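Local coordinates for protein glycosyl hydrolase (Rhizobium leguminosarum bv. trifolii, PDB 5NDX) that probably hydrolyses O-glycosidic bonds as a family 39 glycoside hydrolase and is the bacterial orthologue of human alpha-L-iduronidase, at residues 1-5 and 392-396; 104-108 and 151-155; 456-461 and 472-478; 526-532 and 608-614. The protein carries 2 engineered substitutions. All coordinates share one frame. Residue numbers count along the deposited sequence, not the author numbering.

Contact 1: residues 1-5 and 392-396; sequences MRERT and QDGLA
An arginine offers donors at three nitrogens, and each of those of Arg-2 has an acceptor here. Residues 1-5 run extended at Arg-2 (phi/psi -147/144) and become strand at Arg-4 and Thr-5. Residues 392-396 leave the end of helix 390-393, break it at Gly-394 with positive phi (88/-7), where a CB would jam against the preceding carbonyl, and enter strand 395-401 at Leu-395. The CA atoms come closest between Met-1 and Asp-393, 5.9 Å. With chi1 p, chi2 t and chi3 p, Arg-2 brings its guanidinium edge-on to Asp-393: NE lies 2.9 Å and NH2 3.0 Å from OD2, a salt bridge in which one oxygen takes two hydrogen bonds. NH1 donates to Thr-5 OG1 at 2.8 Å and also to the carbonyl of Pro-386, while NH2 reaches that of Pro-387. The other carboxylate oxygen is used too: Asp-393, chi1 p, accepts at OD1 from Leu-395 N (3.2 Å), closing an Asx turn round Gly-394. Beside the salt bridge, Leu-395 CD2 packs 3.7 Å from Arg-2 CD and 4.3 Å from Thr-5 OG1. Backbone bonds from Glu-3 and Thr-5 to strand 422-431 complete the setting: an N-terminal strand built into the beta-sandwich domain known from alpha-L-iduronidases.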
loop_
_atom_site.group_PDB
_atom_site.type_symbol
_atom_site.label_atom_id
_atom_site.label_comp_id
_atom_site.label_asym_id
_atom_site.label_seq_id
_atom_site.Cartn_x
_atom_site.Cartn_y
_atom_site.Cartn_z
ATOM N N MET A 1 2.788 -17.514 -24.090
ATOM C CA MET A 1 3.910 -17.841 -25.011
ATOM C C MET A 1 5.091 -18.619 -24.313
ATOM O O MET A 1 6.240 -18.509 -24.751
ATOM C CB MET A 1 4.353 -16.541 -25.748
ATOM C CG MET A 1 3.583 -16.245 -27.050
ATOM S SD MET A 1 4.126 -17.261 -28.469
ATOM C CE MET A 1 3.093 -16.709 -29.835
ATOM N N ARG A 2 4.814 -19.395 -23.243
ATOM C CA ARG A 2 5.755 -20.458 -22.713
ATOM C C ARG A 2 4.974 -21.664 -22.101
ATOM O O ARG A 2 3.891 -21.463 -21.520
ATOM C CB ARG A 2 6.796 -19.888 -21.713
ATOM C CG ARG A 2 6.270 -18.888 -20.663
ATOM C CD ARG A 2 7.296 -18.550 -19.554
ATOM N NE ARG A 2 8.366 -17.622 -19.995
ATOM C CZ ARG A 2 9.697 -17.835 -20.011
ATOM N NH1 ARG A 2 10.324 -18.925 -19.504
ATOM N NH2 ARG A 2 10.450 -16.862 -20.534
ATOM N N GLU A 3 5.453 -22.913 -22.253
ATOM C CA GLU A 3 4.702 -24.057 -21.634
ATOM C C GLU A 3 5.181 -24.517 -20.249
ATOM O O GLU A 3 4.329 -24.768 -19.379
ATOM C CB GLU A 3 4.558 -25.301 -22.514
ATOM C CG GLU A 3 3.391 -26.152 -22.000
ATOM C CD GLU A 3 3.024 -27.274 -22.920
ATOM O OE1 GLU A 3 1.802 -27.410 -23.292
ATOM O OE2 GLU A 3 3.993 -28.011 -23.256
ATOM N N ARG A 4 6.498 -24.675 -20.078
ATOM C CA ARG A 4 7.068 -25.054 -18.788
ATOM C C ARG A 4 8.398 -24.389 -18.597
ATOM O O ARG A 4 9.216 -24.441 -19.462
ATOM C CB ARG A 4 7.214 -26.566 -18.614
ATOM C CG ARG A 4 7.856 -26.918 -17.286
ATOM C CD ARG A 4 7.642 -28.362 -17.016
ATOM N NE ARG A 4 8.347 -28.968 -15.881
ATOM C CZ ARG A 4 9.520 -29.597 -15.934
ATOM N NH1 ARG A 4 10.280 -29.629 -17.023
ATOM N NH2 ARG A 4 9.947 -30.198 -14.851
ATOM N N THR A 5 8.603 -23.792 -17.452
ATOM C CA THR A 5 9.870 -23.189 -17.127
ATOM C C THR A 5 10.444 -23.776 -15.851
ATOM O O THR A 5 9.729 -23.861 -14.850
ATOM C CB THR A 5 9.733 -21.656 -16.968
ATOM O OG1 THR A 5 9.182 -21.101 -18.166
ATOM C CG2 THR A 5 11.109 -21.037 -16.728
ATOM N N GLN A 392 8.166 -9.552 -22.654
ATOM C CA GLN A 392 7.506 -10.245 -23.767
ATOM C C GLN A 392 6.421 -11.198 -23.324
ATOM O O GLN A 392 5.377 -11.195 -23.907
ATOM C CB GLN A 392 8.512 -11.075 -24.582
ATOM C CG GLN A 392 9.611 -10.263 -25.256
ATOM C CD GLN A 392 9.054 -9.367 -26.336
ATOM O OE1 GLN A 392 8.466 -9.855 -27.310
ATOM N NE2 GLN A 392 9.211 -8.058 -26.170
ATOM N N ASP A 393 6.651 -12.080 -22.361
ATOM C CA ASP A 393 5.595 -13.070 -22.067
ATOM C C ASP A 393 4.920 -12.987 -20.684
ATOM O O ASP A 393 4.104 -13.810 -20.355
ATOM C CB ASP A 393 6.108 -14.476 -22.325
ATOM C CG ASP A 393 7.293 -14.820 -21.478
ATOM O OD1 ASP A 393 7.312 -14.386 -20.297
ATOM O OD2 ASP A 393 8.224 -15.497 -21.992
ATOM N N GLY A 394 5.275 -12.023 -19.867
ATOM C CA GLY A 394 4.542 -11.826 -18.654
ATOM C C GLY A 394 4.934 -12.593 -17.407
ATOM O O GLY A 394 4.405 -12.270 -16.323
ATOM N N LEU A 395 5.870 -13.540 -17.519
ATOM C CA LEU A 395 6.356 -14.269 -16.335
ATOM C C LEU A 395 7.595 -13.580 -15.758
ATOM O O LEU A 395 8.665 -13.508 -16.405
ATOM C CB LEU A 395 6.628 -15.751 -16.655
ATOM C CG LEU A 395 6.900 -16.623 -15.427
ATOM C CD1 LEU A 395 5.659 -16.757 -14.554
ATOM C CD2 LEU A 395 7.305 -18.014 -15.906
ATOM N N ALA A 396 7.439 -13.067 -14.531
ATOM C CA ALA A 396 8.470 -12.290 -13.852
ATOM C C ALA A 396 8.662 -12.812 -12.433
ATOM O O ALA A 396 7.805 -13.529 -11.860
ATOM C CB ALA A 396 8.090 -10.799 -13.842
#

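Contact 2: residues 104-108 and 151-155; sequences FTDYE and WWTYG
Neither segment forms helix or strand here, so turns set their course. Residues 104-108 are extended at Phe-104 (-95/122) and Asp-106 (-167/104) and curl at Tyr-107 (-84/0) and Glu-108, where Asp-106 OD1 accepts from Glu-108 N at 3.2 Å in an Asx turn. Residues 151-155 bend more sharply: Tyr-154 has positive phi (43/-39), as has Gly-155 (86/177), and Gly-155 N sits a very short 2.4 Å from Thr-153 O. The closest CA atoms, 5.9 Å apart, are those of Tyr-107 and Tyr-154. These are successive beta-alpha loops of the TIM barrel, following strands 91-95 and 140-142 and leading into helices 110-131 and 155-171; the second also carries Gln-146, engineered at the predicted proton-donor position, its side chain about 7 Å from that of Trp-151. What joins the loops is an aromatic cluster. Tyr-107 (chi1 m) points its edge at the face of Tyr-154 (chi1 m) in a T-shaped pair, centroids 4.9 Å apart, planes at 85°, with Tyr-107 CD2 3.6 Å from Tyr-154 CD2. Trp-151 (chi1 t) lies nearly parallel to Tyr-107 at 20° but slid aside, its six-membered ring centroid 5.7 Å from that of Tyr-107. Trp-151 NE1 is held by Gly-155 O at 3.2 Å. The edge of Tyr-154 meets the backbone of the first loop, its CE1 3.4 Å from Thr-105 O.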
loop_
_atom_site.group_PDB
_atom_site.type_symbol
_atom_site.label_atom_id
_atom_site.label_comp_id
_atom_site.label_asym_id
_atom_site.label_seq_id
_atom_site.Cartn_x
_atom_site.Cartn_y
_atom_site.Cartn_z
ATOM N N PHE A 104 -5.264 32.006 1.813
ATOM C CA PHE A 104 -4.177 32.216 0.864
ATOM C C PHE A 104 -4.778 32.485 -0.516
ATOM O O PHE A 104 -5.595 31.721 -0.987
ATOM C CB PHE A 104 -3.192 31.038 0.915
ATOM C CG PHE A 104 -2.442 30.966 2.224
ATOM C CD1 PHE A 104 -3.014 30.349 3.338
ATOM C CD2 PHE A 104 -1.219 31.573 2.362
ATOM C CE1 PHE A 104 -2.361 30.331 4.563
ATOM C CE2 PHE A 104 -0.555 31.567 3.588
ATOM C CZ PHE A 104 -1.120 30.942 4.688
ATOM N N THR A 105 -4.456 33.636 -1.106
ATOM C CA THR A 105 -4.984 34.047 -2.428
ATOM C C THR A 105 -3.934 34.474 -3.466
ATOM O O THR A 105 -4.269 34.622 -4.622
ATOM C CB THR A 105 -5.957 35.214 -2.226
ATOM O OG1 THR A 105 -5.293 36.236 -1.469
ATOM C CG2 THR A 105 -7.196 34.742 -1.453
ATOM N N ASP A 106 -2.662 34.571 -3.084
ATOM C CA ASP A 106 -1.637 35.178 -3.930
ATOM C C ASP A 106 -0.237 34.879 -3.405
ATOM O O ASP A 106 0.220 35.502 -2.443
ATOM C CB ASP A 106 -1.841 36.707 -4.024
ATOM C CG ASP A 106 -0.907 37.385 -5.041
ATOM O OD1 ASP A 106 -0.265 36.692 -5.874
ATOM O OD2 ASP A 106 -0.844 38.639 -5.009
ATOM N N TYR A 107 0.456 33.952 -4.068
ATOM C CA TYR A 107 1.798 33.534 -3.614
ATOM C C TYR A 107 2.917 34.449 -4.106
ATOM O O TYR A 107 4.076 34.237 -3.765
ATOM C CB TYR A 107 2.056 32.045 -3.946
ATOM C CG TYR A 107 1.360 31.112 -2.967
ATOM C CD1 TYR A 107 1.896 30.878 -1.702
ATOM C CD2 TYR A 107 0.153 30.493 -3.287
ATOM C CE1 TYR A 107 1.260 30.047 -0.797
ATOM C CE2 TYR A 107 -0.482 29.646 -2.389
ATOM C CZ TYR A 107 0.080 29.436 -1.145
ATOM O OH TYR A 107 -0.532 28.618 -0.237
ATOM N N GLU A 108 2.557 35.487 -4.869
ATOM C CA GLU A 108 3.478 36.579 -5.212
ATOM C C GLU A 108 3.454 37.692 -4.177
ATOM O O GLU A 108 4.390 38.473 -4.093
ATOM C CB GLU A 108 3.158 37.124 -6.587
ATOM C CG GLU A 108 3.178 36.017 -7.625
ATOM C CD GLU A 108 3.305 36.534 -9.033
ATOM O OE1 GLU A 108 4.359 37.119 -9.327
ATOM O OE2 GLU A 108 2.373 36.329 -9.842
ATOM N N TRP A 151 -3.822 24.489 -10.544
ATOM C CA TRP A 151 -3.046 25.270 -9.532
ATOM C C TRP A 151 -3.601 26.675 -9.502
ATOM O O TRP A 151 -3.145 27.543 -10.259
ATOM C CB TRP A 151 -1.537 25.256 -9.867
ATOM C CG TRP A 151 -0.535 26.259 -9.228
ATOM C CD1 TRP A 151 0.231 27.158 -9.923
ATOM C CD2 TRP A 151 -0.145 26.409 -7.832
ATOM N NE1 TRP A 151 1.033 27.872 -9.062
ATOM C CE2 TRP A 151 0.826 27.441 -7.779
ATOM C CE3 TRP A 151 -0.533 25.797 -6.630
ATOM C CZ2 TRP A 151 1.411 27.881 -6.565
ATOM C CZ3 TRP A 151 0.063 26.245 -5.409
ATOM C CH2 TRP A 151 1.016 27.268 -5.401
ATOM N N TRP A 152 -4.588 26.848 -8.601
ATOM C CA TRP A 152 -5.533 28.002 -8.499
ATOM C C TRP A 152 -5.342 29.125 -9.516
ATOM O O TRP A 152 -6.231 29.409 -10.301
ATOM C CB TRP A 152 -5.571 28.561 -7.052
ATOM C CG TRP A 152 -6.880 28.330 -6.287
ATOM C CD1 TRP A 152 -8.153 28.580 -6.738
ATOM C CD2 TRP A 152 -7.022 27.849 -4.934
ATOM N NE1 TRP A 152 -9.072 28.263 -5.761
ATOM C CE2 TRP A 152 -8.409 27.817 -4.645
ATOM C CE3 TRP A 152 -6.114 27.433 -3.942
ATOM C CZ2 TRP A 152 -8.909 27.390 -3.401
ATOM C CZ3 TRP A 152 -6.608 27.016 -2.709
ATOM C CH2 TRP A 152 -7.996 26.994 -2.452
ATOM N N THR A 153 -4.184 29.763 -9.461
ATOM C CA THR A 153 -3.645 30.533 -10.583
ATOM C C THR A 153 -2.155 30.619 -10.267
ATOM O O THR A 153 -1.353 29.855 -10.818
ATOM C CB THR A 153 -4.300 31.950 -10.758
ATOM O OG1 THR A 153 -4.902 32.372 -9.523
ATOM C CG2 THR A 153 -5.368 31.993 -11.900
ATOM N N TYR A 154 -1.837 31.526 -9.332
ATOM C CA TYR A 154 -0.512 31.817 -8.750
ATOM C C TYR A 154 0.707 31.899 -9.689
ATOM O O TYR A 154 1.581 32.750 -9.468
ATOM C CB TYR A 154 -0.233 30.895 -7.567
ATOM C CG TYR A 154 -1.415 30.659 -6.628
ATOM C CD1 TYR A 154 -2.213 31.715 -6.177
ATOM C CD2 TYR A 154 -1.712 29.364 -6.154
ATOM C CE1 TYR A 154 -3.283 31.483 -5.316
ATOM C CE2 TYR A 154 -2.766 29.128 -5.280
ATOM C CZ TYR A 154 -3.550 30.188 -4.866
ATOM O OH TYR A 154 -4.593 29.960 -4.005
ATOM N N GLY A 155 0.787 31.025 -10.696
ATOM C CA GLY A 155 1.811 31.099 -11.741
ATOM C C GLY A 155 3.091 30.391 -11.331
ATOM O O GLY A 155 3.206 29.883 -10.203
#

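Contact 3: residues 456-461 and 472-478; sequences WEAQRD and VGAPPAP
Methyl-on-indole packing sits at the heart of this contact. Trp-456, near the end of helix 452-457 and with chi1 t, spreads its six-membered ring beneath Ala-474, whose CB stands 3.6 Å from the ring centroid and 9° off the normal, a CH-pi contact. Ala-474 adopts left-handed angles (57/54). The pyrrole edge meets Pro-475, with Trp-456 CD1 3.9 Å from Pro-475 CD, and Trp-320 and Phe-329 pack on the same indole. Further out, Trp-456 NE1 donates to Pro-475 O at 2.7 Å, fixing the ring. The CA atoms of Glu-457 and Ala-474 approach to 4.3 Å and those of Arg-460 and Gly-473 to 4.5 Å; a CB on Gly-473 would clash with Glu-457 O. Trp-456 O accepts from Gln-459 N (3.0 Å) and, weakly, from Ala-474 N (3.2 Å), whereas Asp-461 N makes a straight bond to Val-472 O at 2.8 Å. At the polar edge waters bridge Asp-461 OD1 to Ala-477 N and Asp-461 OD2 to Gly-473 O; OD1 also binds Ser-463. Such a loop, pinned at its neck and leading into helix 480-489, belongs to the long, largely irregular excursion, with two short helices, between strands 436-445 and 493-503, neighbours in the beta-sandwich sheet.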
loop_
_atom_site.group_PDB
_atom_site.type_symbol
_atom_site.label_atom_id
_atom_site.label_comp_id
_atom_site.label_asym_id
_atom_site.label_seq_id
_atom_site.Cartn_x
_atom_site.Cartn_y
_atom_site.Cartn_z
ATOM N N TRP A 456 -18.481 -13.401 -4.581
ATOM C CA TRP A 456 -19.634 -12.540 -4.528
ATOM C C TRP A 456 -20.527 -12.641 -5.768
ATOM O O TRP A 456 -21.758 -12.713 -5.633
ATOM C CB TRP A 456 -19.161 -11.098 -4.386
ATOM C CG TRP A 456 -20.247 -10.041 -4.381
ATOM C CD1 TRP A 456 -21.243 -9.876 -3.451
ATOM C CD2 TRP A 456 -20.411 -8.991 -5.335
ATOM N NE1 TRP A 456 -21.990 -8.779 -3.759
ATOM C CE2 TRP A 456 -21.499 -8.209 -4.907
ATOM C CE3 TRP A 456 -19.737 -8.632 -6.508
ATOM C CZ2 TRP A 456 -21.950 -7.084 -5.631
ATOM C CZ3 TRP A 456 -20.175 -7.512 -7.227
ATOM C CH2 TRP A 456 -21.264 -6.738 -6.768
ATOM N N GLU A 457 -19.917 -12.661 -6.959
ATOM C CA GLU A 457 -20.683 -12.758 -8.189
ATOM C C GLU A 457 -21.455 -14.078 -8.227
ATOM O O GLU A 457 -22.507 -14.144 -8.807
ATOM C CB GLU A 457 -19.792 -12.661 -9.446
ATOM C CG GLU A 457 -19.317 -11.258 -9.721
ATOM C CD GLU A 457 -18.447 -11.119 -10.982
ATOM O OE1 GLU A 457 -18.616 -11.863 -11.985
ATOM O OE2 GLU A 457 -17.586 -10.227 -10.939
ATOM N N ALA A 458 -20.912 -15.127 -7.623
ATOM C CA ALA A 458 -21.598 -16.439 -7.614
ATOM C C ALA A 458 -22.599 -16.542 -6.448
ATOM O O ALA A 458 -23.303 -17.530 -6.369
ATOM C CB ALA A 458 -20.595 -17.606 -7.567
ATOM N N GLN A 459 -22.668 -15.567 -5.548
ATOM C CA GLN A 459 -23.620 -15.653 -4.446
ATOM C C GLN A 459 -25.033 -15.300 -4.956
ATOM O O GLN A 459 -25.198 -14.273 -5.624
ATOM C CB GLN A 459 -23.239 -14.705 -3.315
ATOM C CG GLN A 459 -22.102 -15.207 -2.454
ATOM C CD GLN A 459 -21.621 -14.192 -1.441
ATOM O OE1 GLN A 459 -21.844 -12.996 -1.561
ATOM N NE2 GLN A 459 -20.926 -14.674 -0.457
ATOM N N ARG A 460 -26.035 -16.112 -4.628
ATOM C CA ARG A 460 -27.424 -15.800 -5.041
ATOM C C ARG A 460 -27.954 -14.647 -4.215
ATOM O O ARG A 460 -27.791 -14.626 -2.989
ATOM C CB ARG A 460 -28.354 -17.007 -4.939
ATOM C CG ARG A 460 -29.786 -16.821 -5.537
ATOM C CD ARG A 460 -30.583 -18.136 -5.479
ATOM N NE ARG A 460 -30.621 -18.659 -4.091
ATOM C CZ ARG A 460 -29.854 -19.638 -3.550
ATOM N NH1 ARG A 460 -28.932 -20.310 -4.252
ATOM N NH2 ARG A 460 -30.020 -19.968 -2.259
ATOM N N ASP A 461 -28.517 -13.648 -4.893
ATOM C CA ASP A 461 -29.093 -12.502 -4.218
ATOM C C ASP A 461 -30.417 -12.980 -3.675
ATOM O O ASP A 461 -31.336 -13.336 -4.442
ATOM C CB ASP A 461 -29.272 -11.348 -5.191
ATOM C CG ASP A 461 -29.812 -10.119 -4.547
ATOM O OD1 ASP A 461 -30.299 -10.191 -3.396
ATOM O OD2 ASP A 461 -29.785 -9.074 -5.244
ATOM N N VAL A 472 -30.420 -14.132 -9.566
ATOM C CA VAL A 472 -29.235 -13.352 -9.946
ATOM C C VAL A 472 -28.220 -13.412 -8.811
ATOM O O VAL A 472 -28.547 -13.831 -7.681
ATOM C CB VAL A 472 -29.560 -11.867 -10.249
ATOM C CG1 VAL A 472 -30.650 -11.742 -11.317
ATOM C CG2 VAL A 472 -29.953 -11.068 -9.011
ATOM N N GLY A 473 -27.012 -12.963 -9.120
ATOM C CA GLY A 473 -25.884 -13.014 -8.227
ATOM C C GLY A 473 -25.514 -11.647 -7.733
ATOM O O GLY A 473 -26.288 -10.744 -7.854
ATOM N N ALA A 474 -24.346 -11.518 -7.113
ATOM C CA ALA A 474 -23.808 -10.236 -6.759
ATOM C C ALA A 474 -24.740 -9.395 -5.848
ATOM O O ALA A 474 -25.053 -8.241 -6.157
ATOM C CB ALA A 474 -23.446 -9.477 -8.043
ATOM N N PRO A 475 -25.177 -9.965 -4.719
ATOM C CA PRO A 475 -26.117 -9.241 -3.869
ATOM C C PRO A 475 -25.550 -7.911 -3.389
ATOM O O PRO A 475 -24.415 -7.871 -2.885
ATOM C CB PRO A 475 -26.340 -10.183 -2.681
ATOM C CG PRO A 475 -25.198 -11.116 -2.712
ATOM C CD PRO A 475 -24.832 -11.271 -4.153
ATOM N N PRO A 476 -26.302 -6.821 -3.593
ATOM C CA PRO A 476 -25.813 -5.568 -3.053
ATOM C C PRO A 476 -25.904 -5.472 -1.555
ATOM O O PRO A 476 -25.140 -4.747 -0.991
ATOM C CB PRO A 476 -26.644 -4.487 -3.772
ATOM C CG PRO A 476 -27.699 -5.190 -4.530
ATOM C CD PRO A 476 -27.288 -6.623 -4.697
ATOM N N ALA A 477 -26.769 -6.256 -0.901
ATOM C CA ALA A 477 -26.774 -6.365 0.547
ATOM C C ALA A 477 -26.641 -7.825 0.974
ATOM O O ALA A 477 -27.625 -8.475 1.320
ATOM C CB ALA A 477 -28.066 -5.739 1.100
ATOM N N PRO A 478 -25.399 -8.345 1.002
ATOM C CA PRO A 478 -25.254 -9.762 1.312
ATOM C C PRO A 478 -25.791 -10.079 2.697
ATOM O O PRO A 478 -25.795 -9.184 3.572
ATOM C CB PRO A 478 -23.740 -9.952 1.292
ATOM C CG PRO A 478 -23.254 -8.914 0.309
ATOM C CD PRO A 478 -24.130 -7.744 0.568
HETATM O O HOH W 1 -31.905 -13.950 -6.993
HETATM O O HOH W 2 -29.072 -8.133 -1.872
HETATM O O HOH W 3 -28.218 -8.525 -7.426
#

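Contact 4: residues 526-532 and 608-614; sequences PDVGVPP and DAFGRRS. With SO4 (sulfate ion), chain G.
A salt-bridge network of one arginine between two aspartates ties the link between two beta domains to a turn of the second, which is probably the fibronectin type III-like domain, as in human alpha-L-iduronidase. Arg-612, the residue most covered, follows a type I turn from Asp-608 to Gly-611, closed by Gly-611 N to Asp-608 O (3.1 Å), with Asp-608 N to Arg-612 O (3.1 Å) just outside it. With chi1 m, chi2 t and chi3 m it extends to Asp-527, where NH1 and NH2 each lie 2.8 Å from OD1; on the way NE (2.8 Å) and NH2 (3.0 Å) bond Asp-608 OD2. Asp-527 OD1 also accepts from Gly-529 N at 2.9 Å in an Asx turn, while OD2 pairs with Arg-437. Asp-608 OD1 takes Arg-612 N at 2.9 Å, so both oxygens of Asp-608 engage Arg-612. Pro-532, second in buried area, points toward 608-614, CD 3.4 Å from Arg-612 O, its CA 5.0 Å from that of Ser-614. Phe-610, chi1 m, receives Asp-527 CB over its face, 4.0 Å from the centroid. Outside, a sulfate, probably from the crystallisation liquor, holds weakly to Arg-613. One water spans the gap, donating to Val-530 O at 2.7 Å and Asp-608 OD2 at 2.6 Å.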
loop_
_atom_site.group_PDB
_atom_site.type_symbol
_atom_site.label_atom_id
_atom_site.label_comp_id
_atom_site.label_asym_id
_atom_site.label_seq_id
_atom_site.Cartn_x
_atom_site.Cartn_y
_atom_site.Cartn_z
ATOM N N PRO A 526 13.365 -21.436 7.602
ATOM C CA PRO A 526 14.002 -22.421 8.456
ATOM C C PRO A 526 13.252 -22.591 9.769
ATOM O O PRO A 526 12.399 -21.808 10.101
ATOM C CB PRO A 526 15.396 -21.838 8.696
ATOM C CG PRO A 526 15.166 -20.358 8.648
ATOM C CD PRO A 526 14.148 -20.189 7.527
ATOM N N ASP A 527 13.554 -23.664 10.476
ATOM C CA ASP A 527 12.984 -23.955 11.777
ATOM C C ASP A 527 13.870 -23.272 12.856
ATOM O O ASP A 527 15.012 -23.643 13.025
ATOM C CB ASP A 527 12.941 -25.472 11.973
ATOM C CG ASP A 527 12.359 -25.887 13.308
ATOM O OD1 ASP A 527 11.912 -25.049 14.088
ATOM O OD2 ASP A 527 12.361 -27.089 13.587
ATOM N N VAL A 528 13.372 -22.250 13.544
ATOM C CA VAL A 528 14.206 -21.609 14.568
ATOM C C VAL A 528 14.190 -22.414 15.897
ATOM O O VAL A 528 14.809 -22.018 16.809
ATOM C CB VAL A 528 13.835 -20.141 14.821
ATOM C CG1 VAL A 528 13.917 -19.345 13.521
ATOM C CG2 VAL A 528 12.444 -19.996 15.491
ATOM N N GLY A 529 13.417 -23.480 16.005
ATOM C CA GLY A 529 13.488 -24.333 17.151
ATOM C C GLY A 529 12.507 -24.062 18.273
ATOM O O GLY A 529 12.390 -24.895 19.156
ATOM N N VAL A 530 11.801 -22.924 18.253
ATOM C CA VAL A 530 10.878 -22.538 19.339
ATOM C C VAL A 530 9.583 -21.985 18.730
ATOM O O VAL A 530 9.582 -21.608 17.565
ATOM C CB VAL A 530 11.510 -21.447 20.255
ATOM C CG1 VAL A 530 12.711 -22.009 21.001
ATOM C CG2 VAL A 530 11.986 -20.240 19.487
ATOM N N PRO A 531 8.507 -21.898 19.517
ATOM C CA PRO A 531 7.307 -21.287 18.996
ATOM C C PRO A 531 7.514 -19.811 18.710
ATOM O O PRO A 531 8.452 -19.217 19.187
ATOM C CB PRO A 531 6.269 -21.489 20.123
ATOM C CG PRO A 531 6.870 -22.519 21.030
ATOM C CD PRO A 531 8.344 -22.278 20.939
ATOM N N PRO A 532 6.681 -19.239 17.853
ATOM C CA PRO A 532 6.792 -17.826 17.536
ATOM C C PRO A 532 6.378 -16.940 18.732
ATOM O O PRO A 532 5.624 -17.383 19.612
ATOM C CB PRO A 532 5.760 -17.664 16.430
ATOM C CG PRO A 532 4.707 -18.617 16.819
ATOM C CD PRO A 532 5.417 -19.813 17.383
ATOM N N ASP A 608 3.463 -20.432 13.571
ATOM C CA ASP A 608 4.521 -20.440 12.614
ATOM C C ASP A 608 4.202 -21.491 11.547
ATOM O O ASP A 608 3.222 -22.245 11.655
ATOM C CB ASP A 608 5.885 -20.633 13.259
ATOM C CG ASP A 608 6.083 -22.001 13.907
ATOM O OD1 ASP A 608 5.337 -22.955 13.618
ATOM O OD2 ASP A 608 7.035 -22.088 14.724
ATOM N N ALA A 609 5.055 -21.569 10.552
ATOM C CA ALA A 609 4.791 -22.481 9.442
ATOM C C ALA A 609 5.012 -23.962 9.825
ATOM O O ALA A 609 4.605 -24.852 9.089
ATOM C CB ALA A 609 5.629 -22.075 8.235
ATOM N N PHE A 610 5.593 -24.229 11.001
ATOM C CA PHE A 610 5.736 -25.586 11.489
ATOM C C PHE A 610 4.531 -26.006 12.343
ATOM O O PHE A 610 4.590 -27.013 12.969
ATOM C CB PHE A 610 7.081 -25.739 12.218
ATOM C CG PHE A 610 8.238 -25.390 11.343
ATOM C CD1 PHE A 610 8.627 -24.080 11.189
ATOM C CD2 PHE A 610 8.863 -26.357 10.582
ATOM C CE1 PHE A 610 9.655 -23.736 10.342
ATOM C CE2 PHE A 610 9.882 -26.015 9.709
ATOM C CZ PHE A 610 10.268 -24.706 9.593
ATOM N N GLY A 611 3.448 -25.229 12.355
ATOM C CA GLY A 611 2.289 -25.504 13.170
ATOM C C GLY A 611 2.388 -25.127 14.662
ATOM O O GLY A 611 1.462 -25.379 15.387
ATOM N N ARG A 612 3.466 -24.503 15.126
ATOM C CA ARG A 612 3.552 -24.188 16.550
ATOM C C ARG A 612 2.821 -22.885 16.893
ATOM O O ARG A 612 3.003 -21.885 16.223
ATOM C CB ARG A 612 5.004 -24.106 16.998
ATOM C CG ARG A 612 5.744 -25.431 16.819
ATOM C CD ARG A 612 7.232 -25.294 17.124
ATOM N NE ARG A 612 7.865 -24.418 16.121
ATOM C CZ ARG A 612 9.081 -24.580 15.606
ATOM N NH1 ARG A 612 9.858 -25.583 15.959
ATOM N NH2 ARG A 612 9.548 -23.683 14.753
ATOM N N ARG A 613 2.019 -22.926 17.938
ATOM C CA ARG A 613 1.307 -21.770 18.467
ATOM C C ARG A 613 2.177 -20.977 19.394
ATOM O O ARG A 613 2.954 -21.545 20.125
ATOM C CB ARG A 613 0.053 -22.191 19.230
ATOM C CG ARG A 613 -0.951 -21.051 19.293
ATOM C CD ARG A 613 -2.242 -21.311 20.093
ATOM N NE ARG A 613 -2.158 -21.804 21.474
ATOM C CZ ARG A 613 -1.495 -21.267 22.494
ATOM N NH1 ARG A 613 -0.725 -20.208 22.347
ATOM N NH2 ARG A 613 -1.562 -21.833 23.688
ATOM N N SER A 614 2.046 -19.657 19.380
ATOM C CA SER A 614 2.757 -18.817 20.353
ATOM C C SER A 614 2.230 -19.271 21.705
ATOM O O SER A 614 1.011 -19.339 21.873
ATOM C CB SER A 614 2.494 -17.327 20.159
ATOM O OG SER A 614 1.114 -17.056 20.028
HETATM S S SO4 G . -2.323 -25.864 19.799
HETATM O O1 SO4 G . -2.296 -27.342 19.946
HETATM O O2 SO4 G . -1.199 -25.436 18.938
HETATM O O3 SO4 G . -3.608 -25.455 19.185
HETATM O O4 SO4 G . -2.191 -25.223 21.129
HETATM O O HOH W 4 8.669 -20.152 15.450
#

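The four contacts sample a modular chain. Contact 2 lies within the TIM barrel and is nested inside the long loop closed by contact 1, which brings the N-terminus to the strands that follow the barrel; contacts 3 and 4 come later, in series. Contacts 1, 3 and 4 all adjoin the beta-sandwich domain: strands 4-10 and 395-401 enter contact 1, the excursion between 436-445 and 493-503 forms contact 3, and strand 518-526 leads into contact 4, which reaches the C-terminal sheet. Their centres are 35 to 40 Å apart, whereas contacts 2 and 4, at 59 Å, lie on opposite sides of the chain's centre. None touches another: each belongs to its own part of the fold, the barrel, the sandwich or the junction with the C-terminal domain.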